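Local structure of citrate synthase (Thermotoga maritima, 2P2W) at residues F48-K53 / K114-A119; Y128-S133 / M154-R159; K254-R259 / N294-V299. The protein probably catalyses the condensation of oxaloacetate with acetyl-CoA and water to citrate and CoA, a step of the tricarboxylic acid cycle. All coordinates share one frame; numbering follows the deposited sequence.

Contact 1: residues F48-K53 / K114-A119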
loop_
_atom_site.group_PDB
_atom_site.type_symbol
_atom_site.label_atom_id
_atom_site.label_comp_id
_atom_site.label_asym_id
_atom_site.label_seq_id
_atom_site.Cartn_x
_atom_site.Cartn_y
_atom_site.Cartn_z
ATOM N N PHE A 48 13.963 4.874 -21.115
ATOM C CA PHE A 48 12.938 4.625 -22.123
ATOM C C PHE A 48 11.540 4.549 -21.512
ATOM O O PHE A 48 10.584 5.099 -22.057
ATOM C CB PHE A 48 13.266 3.330 -22.872
ATOM C CG PHE A 48 12.295 2.996 -23.969
ATOM C CD1 PHE A 48 11.873 3.971 -24.867
ATOM C CD2 PHE A 48 11.826 1.696 -24.122
ATOM C CE1 PHE A 48 10.995 3.657 -25.904
ATOM C CE2 PHE A 48 10.950 1.369 -25.155
ATOM C CZ PHE A 48 10.534 2.354 -26.049
ATOM N N LEU A 49 11.422 3.874 -20.374
ATOM C CA LEU A 49 10.126 3.749 -19.712
ATOM C C LEU A 49 9.613 5.088 -19.172
ATOM O O LEU A 49 8.433 5.401 -19.307
ATOM C CB LEU A 49 10.211 2.722 -18.576
ATOM C CG LEU A 49 10.267 1.261 -19.031
ATOM C CD1 LEU A 49 10.542 0.339 -17.848
ATOM C CD2 LEU A 49 8.943 0.899 -19.698
ATOM N N TRP A 50 10.502 5.880 -18.575
ATOM C CA TRP A 50 10.118 7.174 -18.012
ATOM C C TRP A 50 9.955 8.308 -19.022
ATOM O O TRP A 50 9.050 9.129 -18.890
ATOM C CB TRP A 50 11.133 7.630 -16.952
ATOM C CG TRP A 50 10.977 6.976 -15.610
ATOM C CD1 TRP A 50 9.808 6.752 -14.935
ATOM C CD2 TRP A 50 12.027 6.507 -14.759
ATOM N NE1 TRP A 50 10.067 6.172 -13.714
ATOM C CE2 TRP A 50 11.421 6.009 -13.580
ATOM C CE3 TRP A 50 13.424 6.458 -14.875
ATOM C CZ2 TRP A 50 12.166 5.468 -12.524
ATOM C CZ3 TRP A 50 14.165 5.920 -13.824
ATOM C CH2 TRP A 50 13.531 5.431 -12.663
ATOM N N TYR A 51 10.829 8.359 -20.023
ATOM C CA TYR A 51 10.783 9.439 -21.009
ATOM C C TYR A 51 10.068 9.152 -22.319
ATOM O O TYR A 51 9.743 10.079 -23.059
ATOM C CB TYR A 51 12.203 9.931 -21.284
ATOM C CG TYR A 51 12.809 10.642 -20.095
ATOM C CD1 TYR A 51 12.475 11.968 -19.807
ATOM C CD2 TYR A 51 13.684 9.981 -19.234
ATOM C CE1 TYR A 51 12.997 12.615 -18.690
ATOM C CE2 TYR A 51 14.209 10.616 -18.117
ATOM C CZ TYR A 51 13.861 11.934 -17.850
ATOM O OH TYR A 51 14.385 12.565 -16.745
ATOM N N GLY A 52 9.825 7.880 -22.613
ATOM C CA GLY A 52 9.117 7.532 -23.836
ATOM C C GLY A 52 9.932 7.433 -25.114
ATOM O O GLY A 52 9.373 7.260 -26.196
ATOM N N LYS A 53 11.250 7.538 -25.009
ATOM C CA LYS A 53 12.096 7.430 -26.192
ATOM C C LYS A 53 13.470 6.902 -25.800
ATOM O O LYS A 53 13.907 7.086 -24.665
ATOM C CB LYS A 53 12.246 8.800 -26.852
ATOM C CG LYS A 53 13.065 9.772 -26.031
ATOM C CD LYS A 53 12.864 11.208 -26.489
ATOM C CE LYS A 53 13.944 12.112 -25.911
ATOM N NZ LYS A 53 13.980 12.062 -24.424
ATOM N N LYS A 114 11.612 12.662 -8.811
ATOM C CA LYS A 114 11.505 11.948 -7.548
ATOM C C LYS A 114 11.611 10.441 -7.789
ATOM O O LYS A 114 12.265 9.724 -7.025
ATOM C CB LYS A 114 10.167 12.280 -6.881
ATOM C CG LYS A 114 10.065 11.845 -5.431
ATOM C CD LYS A 114 8.943 12.586 -4.711
ATOM C CE LYS A 114 8.989 14.083 -4.993
ATOM N NZ LYS A 114 9.750 14.825 -3.949
ATOM N N ALA A 115 10.962 9.968 -8.854
ATOM C CA ALA A 115 10.978 8.549 -9.201
ATOM C C ALA A 115 12.404 8.115 -9.514
ATOM O O ALA A 115 12.852 7.060 -9.072
ATOM C CB ALA A 115 10.077 8.291 -10.410
ATOM N N ILE A 116 13.109 8.939 -10.287
ATOM C CA ILE A 116 14.490 8.654 -10.659
ATOM C C ILE A 116 15.381 8.526 -9.423
ATOM O O ILE A 116 16.197 7.605 -9.325
ATOM C CB ILE A 116 15.048 9.769 -11.581
ATOM C CG1 ILE A 116 14.285 9.762 -12.912
ATOM C CG2 ILE A 116 16.551 9.575 -11.802
ATOM C CD1 ILE A 116 14.642 10.916 -13.849
ATOM N N ARG A 117 15.217 9.449 -8.478
ATOM C CA ARG A 117 16.021 9.434 -7.259
ATOM C C ARG A 117 15.737 8.224 -6.371
ATOM O O ARG A 117 16.663 7.584 -5.869
ATOM C CB ARG A 117 15.799 10.726 -6.464
ATOM C CG ARG A 117 16.577 10.790 -5.155
ATOM C CD ARG A 117 16.803 12.233 -4.724
ATOM N NE ARG A 117 15.555 12.985 -4.618
ATOM C CZ ARG A 117 14.625 12.773 -3.690
ATOM N NH1 ARG A 117 14.799 11.825 -2.775
ATOM N NH2 ARG A 117 13.525 13.514 -3.670
ATOM N N VAL A 118 14.463 7.902 -6.178
ATOM C CA VAL A 118 14.110 6.764 -5.336
ATOM C C VAL A 118 14.626 5.456 -5.946
ATOM O O VAL A 118 15.163 4.608 -5.240
ATOM C CB VAL A 118 12.569 6.682 -5.110
ATOM C CG1 VAL A 118 11.865 6.284 -6.390
ATOM C CG2 VAL A 118 12.260 5.702 -3.988
ATOM N N ALA A 119 14.480 5.299 -7.258
ATOM C CA ALA A 119 14.963 4.094 -7.919
ATOM C C ALA A 119 16.483 3.967 -7.774
ATOM O O ALA A 119 17.013 2.870 -7.590
ATOM C CB ALA A 119 14.581 4.118 -9.386
#

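Contact 2: residues Y128-S133 / M154-R159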
loop_
_atom_site.group_PDB
_atom_site.type_symbol
_atom_site.label_atom_id
_atom_site.label_comp_id
_atom_site.label_asym_id
_atom_site.label_seq_id
_atom_site.Cartn_x
_atom_site.Cartn_y
_atom_site.Cartn_z
ATOM N N TYR A 128 23.425 -1.943 1.898
ATOM C CA TYR A 128 23.790 -1.489 3.236
ATOM C C TYR A 128 23.218 -2.387 4.323
ATOM O O TYR A 128 23.911 -2.717 5.288
ATOM C CB TYR A 128 23.295 -0.063 3.476
ATOM C CG TYR A 128 24.188 1.038 2.936
ATOM C CD1 TYR A 128 25.231 0.764 2.049
ATOM C CD2 TYR A 128 23.970 2.363 3.304
ATOM C CE1 TYR A 128 26.035 1.795 1.540
ATOM C CE2 TYR A 128 24.758 3.393 2.805
ATOM C CZ TYR A 128 25.786 3.105 1.925
ATOM O OH TYR A 128 26.549 4.138 1.431
ATOM N N TYR A 129 21.952 -2.770 4.183
ATOM C CA TYR A 129 21.338 -3.616 5.198
ATOM C C TYR A 129 21.970 -5.002 5.189
ATOM O O TYR A 129 22.126 -5.628 6.234
ATOM C CB TYR A 129 19.823 -3.722 4.989
ATOM C CG TYR A 129 19.142 -4.464 6.114
ATOM C CD1 TYR A 129 18.839 -3.819 7.318
ATOM C CD2 TYR A 129 18.883 -5.827 6.016
ATOM C CE1 TYR A 129 18.303 -4.523 8.398
ATOM C CE2 TYR A 129 18.344 -6.538 7.087
ATOM C CZ TYR A 129 18.060 -5.883 8.273
ATOM O OH TYR A 129 17.536 -6.597 9.328
ATOM N N TYR A 130 22.336 -5.470 4.004
ATOM C CA TYR A 130 22.975 -6.769 3.866
ATOM C C TYR A 130 24.301 -6.778 4.632
ATOM O O TYR A 130 24.545 -7.661 5.461
ATOM C CB TYR A 130 23.229 -7.062 2.390
ATOM C CG TYR A 130 23.945 -8.363 2.132
ATOM C CD1 TYR A 130 23.337 -9.586 2.417
ATOM C CD2 TYR A 130 25.229 -8.374 1.587
ATOM C CE1 TYR A 130 23.991 -10.789 2.163
ATOM C CE2 TYR A 130 25.890 -9.571 1.327
ATOM C CZ TYR A 130 25.265 -10.774 1.618
ATOM O OH TYR A 130 25.918 -11.958 1.364
ATOM N N ARG A 131 25.149 -5.788 4.350
ATOM C CA ARG A 131 26.451 -5.672 5.004
ATOM C C ARG A 131 26.276 -5.521 6.511
ATOM O O ARG A 131 26.948 -6.191 7.299
ATOM C CB ARG A 131 27.213 -4.460 4.460
ATOM C CG ARG A 131 27.413 -4.468 2.954
ATOM C CD ARG A 131 28.409 -5.535 2.513
ATOM N NE ARG A 131 29.765 -5.251 2.977
ATOM C CZ ARG A 131 30.839 -5.945 2.609
ATOM N NH1 ARG A 131 30.716 -6.964 1.768
ATOM N NH2 ARG A 131 32.035 -5.624 3.083
ATOM N N TYR A 132 25.369 -4.630 6.901
ATOM C CA TYR A 132 25.082 -4.374 8.306
ATOM C C TYR A 132 24.614 -5.631 9.030
ATOM O O TYR A 132 25.168 -6.003 10.065
ATOM C CB TYR A 132 24.011 -3.286 8.429
ATOM C CG TYR A 132 23.367 -3.206 9.795
ATOM C CD1 TYR A 132 24.104 -2.825 10.917
ATOM C CD2 TYR A 132 22.018 -3.519 9.966
ATOM C CE1 TYR A 132 23.512 -2.754 12.178
ATOM C CE2 TYR A 132 21.416 -3.455 11.221
ATOM C CZ TYR A 132 22.171 -3.071 12.322
ATOM O OH TYR A 132 21.576 -3.004 13.561
ATOM N N SER A 133 23.597 -6.287 8.481
ATOM C CA SER A 133 23.050 -7.491 9.098
ATOM C C SER A 133 24.092 -8.592 9.285
ATOM O O SER A 133 23.957 -9.438 10.165
ATOM C CB SER A 133 21.874 -8.026 8.273
ATOM O OG SER A 133 22.293 -8.414 6.976
ATOM N N MET A 154 28.555 -3.162 -4.048
ATOM C CA MET A 154 28.217 -2.768 -2.682
ATOM C C MET A 154 27.831 -4.002 -1.876
ATOM O O MET A 154 27.910 -4.004 -0.646
ATOM C CB MET A 154 27.053 -1.774 -2.657
ATOM C CG MET A 154 27.358 -0.411 -3.265
ATOM S SD MET A 154 26.001 0.748 -2.974
ATOM C CE MET A 154 24.599 -0.166 -3.650
ATOM N N MET A 155 27.407 -5.047 -2.580
ATOM C CA MET A 155 27.007 -6.296 -1.937
ATOM C C MET A 155 28.193 -7.191 -1.609
ATOM O O MET A 155 28.365 -7.618 -0.468
ATOM C CB MET A 155 26.067 -7.100 -2.850
ATOM C CG MET A 155 24.600 -6.718 -2.798
ATOM S SD MET A 155 23.783 -7.282 -1.301
ATOM C CE MET A 155 23.701 -9.090 -1.597
ATOM N N PHE A 156 29.014 -7.459 -2.620
ATOM C CA PHE A 156 30.140 -8.371 -2.471
ATOM C C PHE A 156 31.551 -7.802 -2.600
ATOM O O PHE A 156 32.522 -8.549 -2.496
ATOM C CB PHE A 156 29.974 -9.508 -3.475
ATOM C CG PHE A 156 28.583 -10.075 -3.520
ATOM C CD1 PHE A 156 28.051 -10.735 -2.418
ATOM C CD2 PHE A 156 27.805 -9.951 -4.668
ATOM C CE1 PHE A 156 26.764 -11.267 -2.458
ATOM C CE2 PHE A 156 26.514 -10.481 -4.718
ATOM C CZ PHE A 156 25.995 -11.139 -3.609
ATOM N N GLY A 157 31.669 -6.501 -2.835
ATOM C CA GLY A 157 32.982 -5.890 -2.962
ATOM C C GLY A 157 33.819 -6.414 -4.117
ATOM O O GLY A 157 35.049 -6.375 -4.068
ATOM N N GLU A 158 33.161 -6.904 -5.161
ATOM C CA GLU A 158 33.867 -7.426 -6.326
ATOM C C GLU A 158 33.014 -7.310 -7.586
ATOM O O GLU A 158 31.797 -7.123 -7.510
ATOM C CB GLU A 158 34.260 -8.889 -6.089
ATOM C CG GLU A 158 33.094 -9.795 -5.746
ATOM C CD GLU A 158 33.537 -11.156 -5.237
ATOM O OE1 GLU A 158 34.761 -11.385 -5.129
ATOM O OE2 GLU A 158 32.659 -11.994 -4.940
ATOM N N ARG A 159 33.660 -7.404 -8.744
ATOM C CA ARG A 159 32.960 -7.323 -10.018
ATOM C C ARG A 159 33.126 -8.614 -10.797
ATOM O O ARG A 159 34.221 -9.173 -10.875
ATOM C CB ARG A 159 33.461 -6.135 -10.836
ATOM C CG ARG A 159 32.819 -4.825 -10.417
ATOM C CD ARG A 159 32.880 -3.798 -11.528
ATOM N NE ARG A 159 34.192 -3.174 -11.645
ATOM C CZ ARG A 159 34.538 -2.376 -12.648
ATOM N NH1 ARG A 159 33.669 -2.117 -13.616
ATOM N NH2 ARG A 159 35.744 -1.827 -12.679
#

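Contact 3: residues K254-R259 / N294-V299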
loop_
_atom_site.group_PDB
_atom_site.type_symbol
_atom_site.label_atom_id
_atom_site.label_comp_id
_atom_site.label_asym_id
_atom_site.label_seq_id
_atom_site.Cartn_x
_atom_site.Cartn_y
_atom_site.Cartn_z
ATOM N N LYS A 254 -1.866 -16.777 -21.221
ATOM C CA LYS A 254 -2.528 -18.063 -21.418
ATOM C C LYS A 254 -1.580 -19.117 -22.020
ATOM O O LYS A 254 -1.983 -20.159 -22.520
ATOM C CB LYS A 254 -3.707 -17.839 -22.358
ATOM C CG LYS A 254 -4.774 -16.955 -21.717
ATOM C CD LYS A 254 -5.993 -16.782 -22.619
ATOM C CE LYS A 254 -7.142 -16.059 -21.912
ATOM N NZ LYS A 254 -8.408 -16.703 -22.254
ATOM N N THR A 255 -0.279 -18.768 -21.984
ATOM C CA THR A 255 0.758 -19.659 -22.497
ATOM C C THR A 255 2.090 -19.339 -21.818
ATOM O O THR A 255 2.136 -18.827 -20.707
ATOM C CB THR A 255 0.887 -19.420 -24.002
ATOM O OG1 THR A 255 1.859 -20.317 -24.546
ATOM C CG2 THR A 255 1.350 -17.982 -24.256
ATOM N N TYR A 256 3.224 -19.594 -22.454
ATOM C CA TYR A 256 4.510 -19.285 -21.843
ATOM C C TYR A 256 4.694 -17.801 -21.546
ATOM O O TYR A 256 4.231 -16.940 -22.291
ATOM C CB TYR A 256 5.661 -19.741 -22.744
ATOM C CG TYR A 256 5.730 -21.233 -22.974
ATOM C CD1 TYR A 256 6.433 -22.057 -22.097
ATOM C CD2 TYR A 256 5.103 -21.821 -24.074
ATOM C CE1 TYR A 256 6.514 -23.431 -22.307
ATOM C CE2 TYR A 256 5.178 -23.199 -24.299
ATOM C CZ TYR A 256 5.887 -23.994 -23.409
ATOM O OH TYR A 256 5.978 -25.349 -23.616
ATOM N N ASP A 257 5.380 -17.526 -20.443
ATOM C CA ASP A 257 5.704 -16.169 -20.014
ATOM C C ASP A 257 7.053 -15.917 -20.695
ATOM O O ASP A 257 8.030 -16.600 -20.399
ATOM C CB ASP A 257 5.821 -16.161 -18.479
ATOM C CG ASP A 257 6.247 -14.818 -17.905
ATOM O OD1 ASP A 257 6.922 -14.022 -18.595
ATOM O OD2 ASP A 257 5.904 -14.569 -16.724
ATOM N N PRO A 258 7.119 -14.944 -21.626
ATOM C CA PRO A 258 8.369 -14.637 -22.342
ATOM C C PRO A 258 9.574 -14.348 -21.446
ATOM O O PRO A 258 10.717 -14.635 -21.819
ATOM C CB PRO A 258 7.986 -13.442 -23.216
ATOM C CG PRO A 258 6.927 -12.760 -22.402
ATOM C CD PRO A 258 6.097 -13.917 -21.900
ATOM N N ARG A 259 9.322 -13.777 -20.273
ATOM C CA ARG A 259 10.399 -13.479 -19.333
ATOM C C ARG A 259 10.927 -14.790 -18.743
ATOM O O ARG A 259 12.130 -14.937 -18.515
ATOM C CB ARG A 259 9.884 -12.575 -18.212
ATOM C CG ARG A 259 9.248 -11.283 -18.711
ATOM C CD ARG A 259 8.447 -10.621 -17.603
ATOM N NE ARG A 259 7.438 -11.533 -17.069
ATOM C CZ ARG A 259 6.676 -11.270 -16.013
ATOM N NH1 ARG A 259 6.803 -10.112 -15.376
ATOM N NH2 ARG A 259 5.792 -12.166 -15.589
ATOM N N ASN A 294 -3.593 -26.532 -17.788
ATOM C CA ASN A 294 -3.262 -25.597 -18.854
ATOM C C ASN A 294 -2.444 -24.419 -18.313
ATOM O O ASN A 294 -2.611 -23.290 -18.766
ATOM C CB ASN A 294 -4.540 -25.066 -19.520
ATOM C CG ASN A 294 -4.256 -24.250 -20.774
ATOM O OD1 ASN A 294 -4.898 -23.228 -21.021
ATOM N ND2 ASN A 294 -3.300 -24.705 -21.578
ATOM N N ILE A 295 -1.577 -24.677 -17.336
ATOM C CA ILE A 295 -0.744 -23.610 -16.779
ATOM C C ILE A 295 0.702 -23.754 -17.235
ATOM O O ILE A 295 1.156 -24.845 -17.581
ATOM C CB ILE A 295 -0.775 -23.583 -15.232
ATOM C CG1 ILE A 295 -0.223 -24.896 -14.662
ATOM C CG2 ILE A 295 -2.199 -23.314 -14.751
ATOM C CD1 ILE A 295 -0.182 -24.936 -13.138
ATOM N N TYR A 296 1.421 -22.637 -17.235
ATOM C CA TYR A 296 2.809 -22.618 -17.663
ATOM C C TYR A 296 3.669 -21.893 -16.637
ATOM O O TYR A 296 3.152 -21.262 -15.715
ATOM C CB TYR A 296 2.934 -21.904 -19.007
ATOM C CG TYR A 296 2.150 -22.544 -20.127
ATOM C CD1 TYR A 296 0.759 -22.455 -20.175
ATOM C CD2 TYR A 296 2.802 -23.247 -21.140
ATOM C CE1 TYR A 296 0.034 -23.053 -21.208
ATOM C CE2 TYR A 296 2.090 -23.844 -22.174
ATOM C CZ TYR A 296 0.709 -23.744 -22.202
ATOM O OH TYR A 296 0.009 -24.338 -23.230
ATOM N N PRO A 297 4.997 -21.988 -16.780
ATOM C CA PRO A 297 5.873 -21.305 -15.829
ATOM C C PRO A 297 5.719 -19.793 -15.965
ATOM O O PRO A 297 5.482 -19.292 -17.066
ATOM C CB PRO A 297 7.273 -21.742 -16.261
ATOM C CG PRO A 297 7.141 -23.004 -17.070
ATOM C CD PRO A 297 5.774 -22.840 -17.699
ATOM N N ASN A 298 5.807 -19.074 -14.849
ATOM C CA ASN A 298 5.775 -17.623 -14.914
ATOM C C ASN A 298 7.201 -17.228 -14.517
ATOM O O ASN A 298 7.987 -18.083 -14.089
ATOM C CB ASN A 298 4.718 -17.002 -13.982
ATOM C CG ASN A 298 4.923 -17.351 -12.524
ATOM O OD1 ASN A 298 6.032 -17.270 -11.997
ATOM N ND2 ASN A 298 3.839 -17.723 -11.856
ATOM N N VAL A 299 7.541 -15.955 -14.669
ATOM C CA VAL A 299 8.891 -15.484 -14.378
ATOM C C VAL A 299 9.469 -15.870 -13.015
ATOM O O VAL A 299 10.682 -16.053 -12.890
ATOM C CB VAL A 299 8.978 -13.938 -14.552
ATOM C CG1 VAL A 299 8.313 -13.241 -13.380
ATOM C CG2 VAL A 299 10.432 -13.505 -14.707
HETATM O O HOH W 1 -4.472 -21.357 -23.080
HETATM O O HOH W 2 2.832 -18.295 -17.812
HETATM O O HOH W 3 1.020 -22.522 -25.744
HETATM O O HOH W 4 6.682 -19.885 -19.411
#

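Contact 1: residues F48-K53 / K114-A119
The indole of W50 has I116 CG1 over one face and A119 CB at its edge, close to the ring plane, where helix 42-51 packs against helix 110-133 in the mainly helical body of the citrate synthase fold. I116 CG1 sits 4.2 Å from the centroid of the six-membered W50 ring, 21° off its normal, a CH-pi contact displaced toward the rim. At the far end of the indole, W50 CH2 comes to 3.7 Å from A119 CB. A115 approaches the pyrrole side, its CB 3.9 Å from W50 NE1. Small side chains at A115 and A119, one helical turn apart, thus let the flat indole lie close to the second helix, while I116 closes over it. The polar edge of W50 is satisfied elsewhere: NE1 is hydrogen-bonded to T330 OG1 of helix 317-337. F63 touches W50, Y51 and I116 and so adds helix 57-69 to the cluster. I116 CG1 stands anti to the carbonyl carbon (chi1 -66°), and with chi2 extended the chain reaches past the indole until CD1 lies 3.3 Å from Y51 OH.

Contact 2: residues Y128-S133 / M154-R159
M155 O, the carbonyl near the end of helix 147-156, accepts a weak hydrogen bond from R131 NH1 at 3.3 Å, with an N-H...O angle of 150°. The oxygen lies near the guanidinium plane, at its edge, and also in plane at the edge of the Y130 ring, 3.6 Å from Y130 CE2. R131 gets there through bends at chi2 and chi3, which turn the chain back toward the carbonyls of the other helix, CD 3.5 Å from M154 O. The firmer polar tie of this guanidinium is elsewhere, from R131 NE to E137 O in the loop between the helices.

Beside the arginine, Y130 and M155 form a Met-aromatic contact. The methyl group M155 CE is centred over one ring face, 3.6 Å from the Y130 centroid and 12° off the normal, whereas the sulfur stands obliquely, with SD 3.4 Å from Y130 CD2. The M155 side chain starts away from the other helix but is bent at chi2 and chi3, and this turns its tip back onto the tyrosine. F156 adds its CE1 4.0 Å from Y130 OH, a hydroxyl that is hydrogen-bonded to K134 NZ. Positive phi at G157 then takes the chain out of the helix. Helices 110-133 and 147-156, with the loop that joins them, thus make a helix-loop-helix unit of the citrate synthase fold, its C-terminal ends meeting away from the predicted active site.

Contact 3: residues K254-R259 / N294-V299
Y256 and Y296 meet as a T-shaped pair, the edge of Y296 toward the face of Y256, centroids 4.9 Å apart and planes at 62°. Y296 CD2 stands over the centre of the Y256 ring, and CE2 beside it lies 3.8 Å from Y256 CE2. One face of Y296 lies against the backbone of the other segment: T255 CA is 3.8 Å from its centroid in a CH-pi contact, and Y256 N lies over the same face. The two segments run roughly alongside each other, and two waters bridge their backbones. One links T255 O and P297 O, the other accepts from D257 N and donates to P297 O.

Farther along, D257 CG is anti to the backbone N (chi1 176°), which carries the carboxylate out to V299 N and the guanidinium of R259. R259 grips it side-on, NE giving an almost straight bond to OD1 and NH2 a 2.7 Å salt bridge to OD2. D257 OD1 caps R259 N at the start of helix 258-270. V299 N donates to D257 OD2 at 3.0 Å from above the carboxylate plane, 63° out of it, so D257 ties together the starts of helices 258-270 and 299-309. V299 CG1 lies over one face of the guanidinium, 3.5 Å from R259 NH2.

N298 is the N-cap of helix 299-309, its OD1 weakly accepting from D300 N, while ND2 bonds G249 O. R259 NH1 is hydrogen-bonded to a citrate anion, probably from the crystallisation liquor, and the predicted active-site residues H250 and D300 lie close by. Held by both carboxylate oxygens, the guanidinium is fixed in rotation, consistent with a second-shell aspartate positioning a citrate-binding arginine in the predicted active site, where the two charges probably offset each other.

From the N terminus, helix 42-51 enters contact 1, which closes a loop of 60 residues by bringing the chain back on helix 110-133. That long helix also carries the first segment of contact 2, so the two contacts, about 25 Å apart between centres, share one helix. Contact 2 closes a shorter loop of 20 residues, onto helix 147-156. Contact 3 comes last, joining residues 254-259 to 294-299 across 34 mostly helical residues, on the opposite side of the chain's centre from contact 2. The three loops follow in series, neither nesting nor crossing: the first two join helices away from the predicted active site, the third brings two helix starts together beside it.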